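PDB 4OY7: putative secreted cellulose binding protein from Streptomyces coelicolor, which cleaves cellulose oxidatively with a copper cofactor as an AA10 lytic polysaccharide monooxygenase, this chain being the catalytic domain of a longer protein that also has a cellulose-binding module. Local coordinates for residues Thr22-Asp26 and Ala41-Tyr45; Asn29-Ala35 and Arg86-Pro90; Ile100-Asn106 and Gly154-Leu160. One frame throughout, in Å; residues are numbered along the deposited sequence.

Contact 1: residues Thr22-Asp26 and Ala41-Tyr45; sequences TGALD and ATALY
Tyr45 is held by Gly23 and Leu25 in two different ways, at its hydroxyl and on its ring. Its hydroxyl donates a short hydrogen bond to the backbone, with Tyr45 OH 2.6 Å from Gly23 O and the donor tilted 33° from the carbonyl plane. That oxygen lies at the ring edge, while Leu25 CD1 sits over one face in a CH-pi contact, 4.0 Å from the centroid of the Tyr45 ring. Tyr45 CG is anti to the carbonyl carbon (chi1 -69°), which carries the ring toward Gly23 and Leu25. The same leucine methyl is pressed by Ala41 CB, tightly, at 3.5 Å from Leu25 CD1, and touches Leu44 CB at 3.9 Å. Tyr45 and Leu44 both come from the short helix 42-45, where Tyr45 N is hydrogen-bonded to Ala41 O. In the loop, Gly23 has a positive phi of 92°, a backbone shape in which any side chain would collide with the carbonyl oxygen of Thr22. Thr20 OG1 holds the carbonyl of Ala24, and Asp26 is bonded through its backbone to Ala18. Leu25 and Leu44 both rest on Ala18 of helix 10-18, so this surface contact fastens the loop leading to helix 30-39 against helix 42-45, with helix 10-18 touching both.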
# COMPACT_ATOMS: atom_id res chain seq x y z
N THR A 22 -15.95 15.04 -12.20
CA THR A 22 -15.21 16.11 -12.90
C THR A 22 -13.69 16.01 -12.75
O THR A 22 -12.97 16.78 -13.37
CB THR A 22 -15.60 17.48 -12.37
OG1 THR A 22 -15.25 17.57 -10.99
CG2 THR A 22 -17.07 17.72 -12.55
N GLY A 23 -13.22 15.10 -11.91
CA GLY A 23 -11.79 14.99 -11.65
C GLY A 23 -11.30 15.81 -10.46
O GLY A 23 -10.16 15.66 -10.05
N ALA A 24 -12.17 16.66 -9.90
CA ALA A 24 -11.85 17.32 -8.64
C ALA A 24 -11.71 16.26 -7.57
O ALA A 24 -12.26 15.17 -7.70
CB ALA A 24 -12.95 18.29 -8.24
N LEU A 25 -10.95 16.57 -6.53
CA LEU A 25 -10.73 15.63 -5.43
C LEU A 25 -11.37 16.15 -4.17
O LEU A 25 -10.94 17.17 -3.64
CB LEU A 25 -9.24 15.43 -5.24
CG LEU A 25 -8.60 14.69 -6.43
CD1 LEU A 25 -7.10 14.89 -6.38
CD2 LEU A 25 -8.94 13.21 -6.45
N ASP A 26 -12.40 15.46 -3.68
CA ASP A 26 -13.15 15.89 -2.50
C ASP A 26 -13.30 14.78 -1.47
O ASP A 26 -14.34 14.15 -1.38
CB ASP A 26 -14.52 16.40 -2.91
CG ASP A 26 -15.26 17.05 -1.76
OD1 ASP A 26 -14.61 17.78 -0.97
OD2 ASP A 26 -16.49 16.85 -1.66
N ALA A 41 -2.87 17.25 -4.49
CA ALA A 41 -3.74 16.44 -5.35
C ALA A 41 -2.94 15.51 -6.27
O ALA A 41 -3.45 14.46 -6.68
CB ALA A 41 -4.65 17.35 -6.16
N THR A 42 -1.73 15.94 -6.63
CA THR A 42 -0.87 15.18 -7.54
C THR A 42 -0.67 13.74 -7.07
O THR A 42 -0.61 12.81 -7.88
CB THR A 42 0.49 15.89 -7.70
OG1 THR A 42 0.27 17.20 -8.25
CG2 THR A 42 1.46 15.10 -8.61
N ALA A 43 -0.54 13.56 -5.75
CA ALA A 43 -0.44 12.22 -5.15
C ALA A 43 -1.61 11.31 -5.48
O ALA A 43 -1.41 10.12 -5.68
CB ALA A 43 -0.27 12.31 -3.64
N LEU A 44 -2.83 11.84 -5.46
CA LEU A 44 -4.02 11.04 -5.78
C LEU A 44 -4.22 10.80 -7.27
O LEU A 44 -4.74 9.75 -7.67
CB LEU A 44 -5.26 11.66 -5.15
CG LEU A 44 -5.19 11.78 -3.63
CD1 LEU A 44 -6.47 12.38 -3.09
CD2 LEU A 44 -4.92 10.42 -3.01
N TYR A 45 -3.84 11.77 -8.12
CA TYR A 45 -3.89 11.51 -9.55
C TYR A 45 -2.86 10.45 -9.91
O TYR A 45 -3.06 9.69 -10.85
CB TYR A 45 -3.63 12.78 -10.35
CG TYR A 45 -4.75 13.79 -10.23
CD1 TYR A 45 -6.06 13.47 -10.59
CD2 TYR A 45 -4.49 15.07 -9.79
CE1 TYR A 45 -7.07 14.43 -10.52
CE2 TYR A 45 -5.49 16.02 -9.68
CZ TYR A 45 -6.77 15.70 -10.06
OH TYR A 45 -7.76 16.66 -9.94

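Contact 2: residues Asn29-Ala35 and Arg86-Pro90; sequences NPACQAA and RSDWP
Ala31 touches two flat groups, the indole of Trp89 with its methyl and the guanidinium of Arg86 with its CA. The methyl lies over one face of the indole, 4.0 Å from Ala31 CB to the centroid of the five-membered ring of Trp89, a CH-pi contact offset toward the rim. The CA lies over a face of the guanidinium, and Ala34 CB reaches Arg86 NH1 at 3.4 Å, approaching that group obliquely. A bend in the Arg86 chain (chi3 71°) turns the guanidinium to meet Asp88 side-on: NE and NH2 each take one carboxylate oxygen, through its syn lone pair, and both bonds are nearly straight and within 2° of the guanidinium plane. The salt bridge, 2.8 Å between Arg86 NH2 and Asp88 OD2, is therefore a flat, doubly bonded unit laid against the first turn of helix 30-39, with Asp88 OD2 also 3.6 Å from Pro30 CG.

Asn29, the N-cap of that helix, uses both ends of its amide. OD1 accepts from Cys32 N on a lone pair, while Asn29 ND2 donates to the backbone at 2.9 Å from Asp88 O, near the amide plane. Pro90 crosses this amide, and Pro90 CG lies 3.6 Å from Cys32 SG, whose sulfur is joined to Cys14 in a disulfide. Trp89 NE1 bonds to Ala84 O, and the indole has a cation-pi partner in Arg10.

Chemically, the helix start is bound to the loop 86-90 by one amide hydrogen bond, by apolar packing and by van der Waals contact with the Arg86-Asp88 pair. Because those two charges are matched within the loop itself, they probably leave little net charge against the helix start.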
# COMPACT_ATOMS: atom_id res chain seq x y z
N ASN A 29 -12.96 11.40 4.20
CA ASN A 29 -12.20 10.79 5.26
C ASN A 29 -11.17 11.80 5.79
O ASN A 29 -10.47 12.45 5.02
CB ASN A 29 -11.51 9.50 4.81
CG ASN A 29 -10.55 8.95 5.86
OD1 ASN A 29 -9.43 9.42 5.98
ND2 ASN A 29 -10.98 7.95 6.60
N PRO A 30 -11.09 11.96 7.11
CA PRO A 30 -10.26 13.07 7.61
C PRO A 30 -8.76 12.90 7.42
O PRO A 30 -8.05 13.88 7.24
CB PRO A 30 -10.62 13.14 9.11
CG PRO A 30 -11.32 11.86 9.40
CD PRO A 30 -12.00 11.44 8.14
N ALA A 31 -8.26 11.67 7.49
CA ALA A 31 -6.86 11.41 7.21
C ALA A 31 -6.56 11.70 5.72
O ALA A 31 -5.52 12.23 5.38
CB ALA A 31 -6.47 10.00 7.60
N CYS A 32 -7.49 11.34 4.83
CA CYS A 32 -7.36 11.65 3.42
C CYS A 32 -7.39 13.15 3.16
O CYS A 32 -6.60 13.66 2.38
CB CYS A 32 -8.45 10.94 2.61
SG CYS A 32 -8.40 9.13 2.63
N GLN A 33 -8.30 13.86 3.81
CA GLN A 33 -8.32 15.32 3.69
C GLN A 33 -7.00 15.93 4.16
O GLN A 33 -6.47 16.83 3.50
CB GLN A 33 -9.48 15.93 4.48
CG GLN A 33 -9.56 17.44 4.31
CD GLN A 33 -9.80 17.86 2.87
OE1 GLN A 33 -8.96 18.51 2.24
NE2 GLN A 33 -10.95 17.46 2.33
N ALA A 34 -6.47 15.43 5.27
CA ALA A 34 -5.22 15.96 5.80
C ALA A 34 -4.07 15.72 4.84
O ALA A 34 -3.25 16.61 4.64
CB ALA A 34 -4.90 15.35 7.16
N ALA A 35 -4.02 14.52 4.25
CA ALA A 35 -2.96 14.18 3.30
C ALA A 35 -3.09 14.98 2.03
O ALA A 35 -2.08 15.35 1.42
CB ALA A 35 -2.98 12.69 2.99
N ARG A 86 -1.63 7.81 12.05
CA ARG A 86 -3.00 8.12 12.45
C ARG A 86 -3.83 6.85 12.41
O ARG A 86 -3.55 5.94 11.62
CB ARG A 86 -3.62 9.09 11.44
CG ARG A 86 -3.03 10.46 11.40
CD ARG A 86 -3.59 11.27 10.25
NE ARG A 86 -4.97 11.62 10.54
CZ ARG A 86 -5.46 12.85 10.54
NH1 ARG A 86 -4.69 13.90 10.28
NH2 ARG A 86 -6.74 13.03 10.81
N SER A 87 -4.86 6.79 13.25
CA SER A 87 -5.74 5.62 13.28
C SER A 87 -7.03 5.80 12.49
O SER A 87 -7.87 4.89 12.47
CB SER A 87 -6.08 5.31 14.73
OG SER A 87 -6.84 6.34 15.32
N ASP A 88 -7.18 6.94 11.83
CA ASP A 88 -8.44 7.29 11.15
C ASP A 88 -8.37 7.17 9.62
O ASP A 88 -9.30 7.59 8.94
CB ASP A 88 -9.00 8.66 11.62
CG ASP A 88 -8.05 9.83 11.37
OD1 ASP A 88 -6.86 9.60 11.04
OD2 ASP A 88 -8.53 10.99 11.44
N TRP A 89 -7.30 6.58 9.07
CA TRP A 89 -7.23 6.30 7.65
C TRP A 89 -8.36 5.32 7.27
O TRP A 89 -8.87 4.60 8.14
CB TRP A 89 -5.91 5.64 7.29
CG TRP A 89 -4.68 6.49 7.33
CD1 TRP A 89 -3.74 6.55 8.34
CD2 TRP A 89 -4.21 7.37 6.31
NE1 TRP A 89 -2.74 7.41 8.00
CE2 TRP A 89 -3.01 7.96 6.77
CE3 TRP A 89 -4.71 7.76 5.06
CZ2 TRP A 89 -2.26 8.86 5.99
CZ3 TRP A 89 -3.98 8.66 4.31
CH2 TRP A 89 -2.77 9.24 4.79
N PRO A 90 -8.77 5.33 6.00
CA PRO A 90 -9.70 4.29 5.56
C PRO A 90 -9.09 2.93 5.75
O PRO A 90 -7.89 2.80 5.65
CB PRO A 90 -9.88 4.58 4.06
CG PRO A 90 -9.46 5.98 3.88
CD PRO A 90 -8.38 6.21 4.89

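Contact 3: residues Ile100-Asn106 and Gly154-Leu160; sequences IPVEYSN and GHYYWDL
Val102 meets Trp158 across two antiparallel strands, and it has more surface covered here than any other residue. Its CG1, anti to the backbone N (chi1 171°), lies over one indole face, 3.8 Å from the centroid of the six-membered ring of Trp158; its other branch, Val102 CG2, packs against Leu160 CB at 3.6 Å. With CG between the backbone N and the carbonyl carbon (chi1 67°), the Trp158 ring leans over Val102 of the neighbouring strand; its benzene end also touches Tyr104 CB obliquely, 3.9 Å from Trp158 CZ3, while NE1 is satisfied by Gln138 OE1. Beneath the side chains the two backbones are paired both ways, with Val102 N 2.7 Å from Trp158 O and Trp158 N a longer 3.2 Å from Val102 O.

The His155 ring lies against Glu103, whose side chain is on the other face of the sheet. The Glu103 carboxylate stacks on the imidazole with the planes 2° apart, Glu103 OE1 being centred 3.3 Å above the His155 ring; the angles are too poor for a hydrogen bond, and His155 ND1 is bonded to Gly153 O instead. A valine in its place would probably strip the Glu103 carboxylate of its flat stacking partner and leave Gly153 O without this donor. Past this pair, a water bridges Ser105 OG and Gly154 O, while the buried Ser105 O has no hydrogen-bond partner in the model.

Tyr104, Tyr156 and Trp158 share one face of the sheet, where all three rings meet Phe114, and Tyr156 OH is hydrogen-bonded to the backbone N of His110, a copper ligand. The pair belongs to the antiparallel sheet of the immunoglobulin-like beta-sandwich on which AA10 monooxygenases build their copper site.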
# COMPACT_ATOMS: atom_id res chain seq x y z
N ILE A 100 -7.77 -14.63 1.58
CA ILE A 100 -8.42 -13.50 0.88
C ILE A 100 -7.82 -13.32 -0.50
O ILE A 100 -6.66 -13.64 -0.73
CB ILE A 100 -8.31 -12.18 1.70
CG1 ILE A 100 -6.85 -11.72 1.90
CG2 ILE A 100 -9.04 -12.31 3.04
CD1 ILE A 100 -6.71 -10.25 2.21
N PRO A 101 -8.62 -12.81 -1.44
CA PRO A 101 -8.07 -12.51 -2.77
C PRO A 101 -7.40 -11.14 -2.76
O PRO A 101 -8.08 -10.13 -2.56
CB PRO A 101 -9.30 -12.49 -3.67
CG PRO A 101 -10.44 -12.14 -2.77
CD PRO A 101 -10.09 -12.66 -1.39
N VAL A 102 -6.11 -11.09 -3.06
CA VAL A 102 -5.34 -9.84 -3.08
C VAL A 102 -5.29 -9.32 -4.51
O VAL A 102 -5.21 -10.12 -5.44
CB VAL A 102 -3.91 -10.06 -2.53
CG1 VAL A 102 -3.02 -8.82 -2.74
CG2 VAL A 102 -3.94 -10.46 -1.06
N GLU A 103 -5.40 -7.99 -4.68
CA GLU A 103 -5.34 -7.31 -5.98
C GLU A 103 -4.33 -6.21 -5.90
O GLU A 103 -4.32 -5.49 -4.90
CB GLU A 103 -6.72 -6.73 -6.35
CG GLU A 103 -7.73 -7.85 -6.54
CD GLU A 103 -9.01 -7.49 -7.29
OE1 GLU A 103 -9.16 -6.40 -7.84
OE2 GLU A 103 -9.91 -8.34 -7.32
N TYR A 104 -3.41 -6.15 -6.86
CA TYR A 104 -2.40 -5.11 -6.90
C TYR A 104 -2.41 -4.48 -8.28
O TYR A 104 -2.45 -5.20 -9.28
CB TYR A 104 -1.03 -5.70 -6.57
CG TYR A 104 0.05 -4.70 -6.22
CD1 TYR A 104 0.63 -3.91 -7.21
CD2 TYR A 104 0.54 -4.58 -4.92
CE1 TYR A 104 1.61 -2.99 -6.91
CE2 TYR A 104 1.54 -3.70 -4.63
CZ TYR A 104 2.07 -2.89 -5.62
OH TYR A 104 3.07 -2.00 -5.33
N SER A 105 -2.47 -3.14 -8.34
CA SER A 105 -2.60 -2.46 -9.62
C SER A 105 -1.52 -2.83 -10.61
O SER A 105 -0.38 -2.89 -10.26
CB SER A 105 -2.57 -0.94 -9.41
OG SER A 105 -2.50 -0.24 -10.64
N ASN A 106 -1.91 -3.05 -11.87
CA ASN A 106 -0.94 -3.19 -12.96
C ASN A 106 -0.96 -1.97 -13.88
O ASN A 106 -0.98 -2.10 -15.10
CB ASN A 106 -1.16 -4.47 -13.77
CG ASN A 106 -2.48 -4.48 -14.49
OD1 ASN A 106 -3.30 -3.58 -14.31
ND2 ASN A 106 -2.72 -5.51 -15.29
N GLY A 154 -7.44 -2.75 -13.65
CA GLY A 154 -6.47 -3.80 -13.97
C GLY A 154 -5.62 -4.15 -12.78
O GLY A 154 -5.26 -3.27 -11.98
N HIS A 155 -5.30 -5.43 -12.62
CA HIS A 155 -4.52 -5.83 -11.47
C HIS A 155 -3.87 -7.21 -11.59
O HIS A 155 -4.36 -8.11 -12.31
CB HIS A 155 -5.40 -5.84 -10.22
CG HIS A 155 -6.57 -6.74 -10.34
ND1 HIS A 155 -7.72 -6.39 -11.01
CD2 HIS A 155 -6.76 -8.02 -9.93
CE1 HIS A 155 -8.57 -7.40 -11.00
NE2 HIS A 155 -8.01 -8.40 -10.32
N TYR A 156 -2.77 -7.34 -10.88
CA TYR A 156 -2.24 -8.63 -10.46
C TYR A 156 -3.16 -9.20 -9.38
O TYR A 156 -3.85 -8.46 -8.70
CB TYR A 156 -0.83 -8.47 -9.90
CG TYR A 156 0.19 -7.96 -10.89
CD1 TYR A 156 0.91 -8.84 -11.71
CD2 TYR A 156 0.48 -6.60 -11.00
CE1 TYR A 156 1.86 -8.37 -12.60
CE2 TYR A 156 1.43 -6.13 -11.89
CZ TYR A 156 2.12 -7.01 -12.67
OH TYR A 156 3.04 -6.52 -13.55
N TYR A 157 -3.20 -10.51 -9.25
CA TYR A 157 -4.07 -11.17 -8.32
C TYR A 157 -3.37 -12.43 -7.79
O TYR A 157 -2.69 -13.16 -8.54
CB TYR A 157 -5.47 -11.51 -8.91
CG TYR A 157 -5.51 -12.52 -10.02
CD1 TYR A 157 -5.62 -13.87 -9.73
CD2 TYR A 157 -5.49 -12.15 -11.35
CE1 TYR A 157 -5.70 -14.82 -10.74
CE2 TYR A 157 -5.57 -13.09 -12.36
CZ TYR A 157 -5.67 -14.42 -12.05
OH TYR A 157 -5.72 -15.37 -13.06
N TRP A 158 -3.58 -12.65 -6.50
CA TRP A 158 -3.12 -13.84 -5.78
C TRP A 158 -3.89 -14.01 -4.48
O TRP A 158 -4.63 -13.12 -4.08
CB TRP A 158 -1.63 -13.78 -5.50
CG TRP A 158 -1.14 -12.73 -4.54
CD1 TRP A 158 -1.01 -12.86 -3.18
CD2 TRP A 158 -0.67 -11.40 -4.86
NE1 TRP A 158 -0.48 -11.70 -2.64
CE2 TRP A 158 -0.26 -10.80 -3.64
CE3 TRP A 158 -0.52 -10.68 -6.07
CZ2 TRP A 158 0.26 -9.52 -3.59
CZ3 TRP A 158 0.00 -9.40 -6.02
CH2 TRP A 158 0.40 -8.83 -4.78
N ASP A 159 -3.74 -15.16 -3.84
CA ASP A 159 -4.41 -15.42 -2.57
C ASP A 159 -3.44 -15.20 -1.41
O ASP A 159 -2.25 -15.52 -1.54
CB ASP A 159 -4.90 -16.87 -2.49
CG ASP A 159 -5.97 -17.19 -3.51
OD1 ASP A 159 -6.87 -16.35 -3.71
OD2 ASP A 159 -5.94 -18.33 -4.05
N LEU A 160 -3.95 -14.68 -0.29
CA LEU A 160 -3.20 -14.56 0.97
C LEU A 160 -3.95 -15.20 2.14
O LEU A 160 -5.08 -14.79 2.45
CB LEU A 160 -2.95 -13.08 1.28
CG LEU A 160 -2.36 -12.72 2.66
CD1 LEU A 160 -1.01 -13.42 2.89
CD2 LEU A 160 -2.30 -11.19 2.80
O HOH W 1 -4.85 -0.57 -12.07

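From the N terminus, the chain passes strand 4-6 and helix 10-18 before reaching 22-26. Contact 1 closes the loop from there to 41-45, with all of helix 30-39 inside it, and joins the loop after helix 10-18 to helix 42-45. Contact 2 starts within that loop but closes a longer one of 50 residues, including helix 42-45 and strand 51-52, so the two cross; it ties helix 30-39 to the long loop before strand 92-94. Contact 3 opens only afterwards, and spans 47 residues, including strands 112-119 and 134-141, to join neighbouring sheet strands. Its centre is about 24 Å from those of the other two, and it lies opposite contact 2 across the chain's centre.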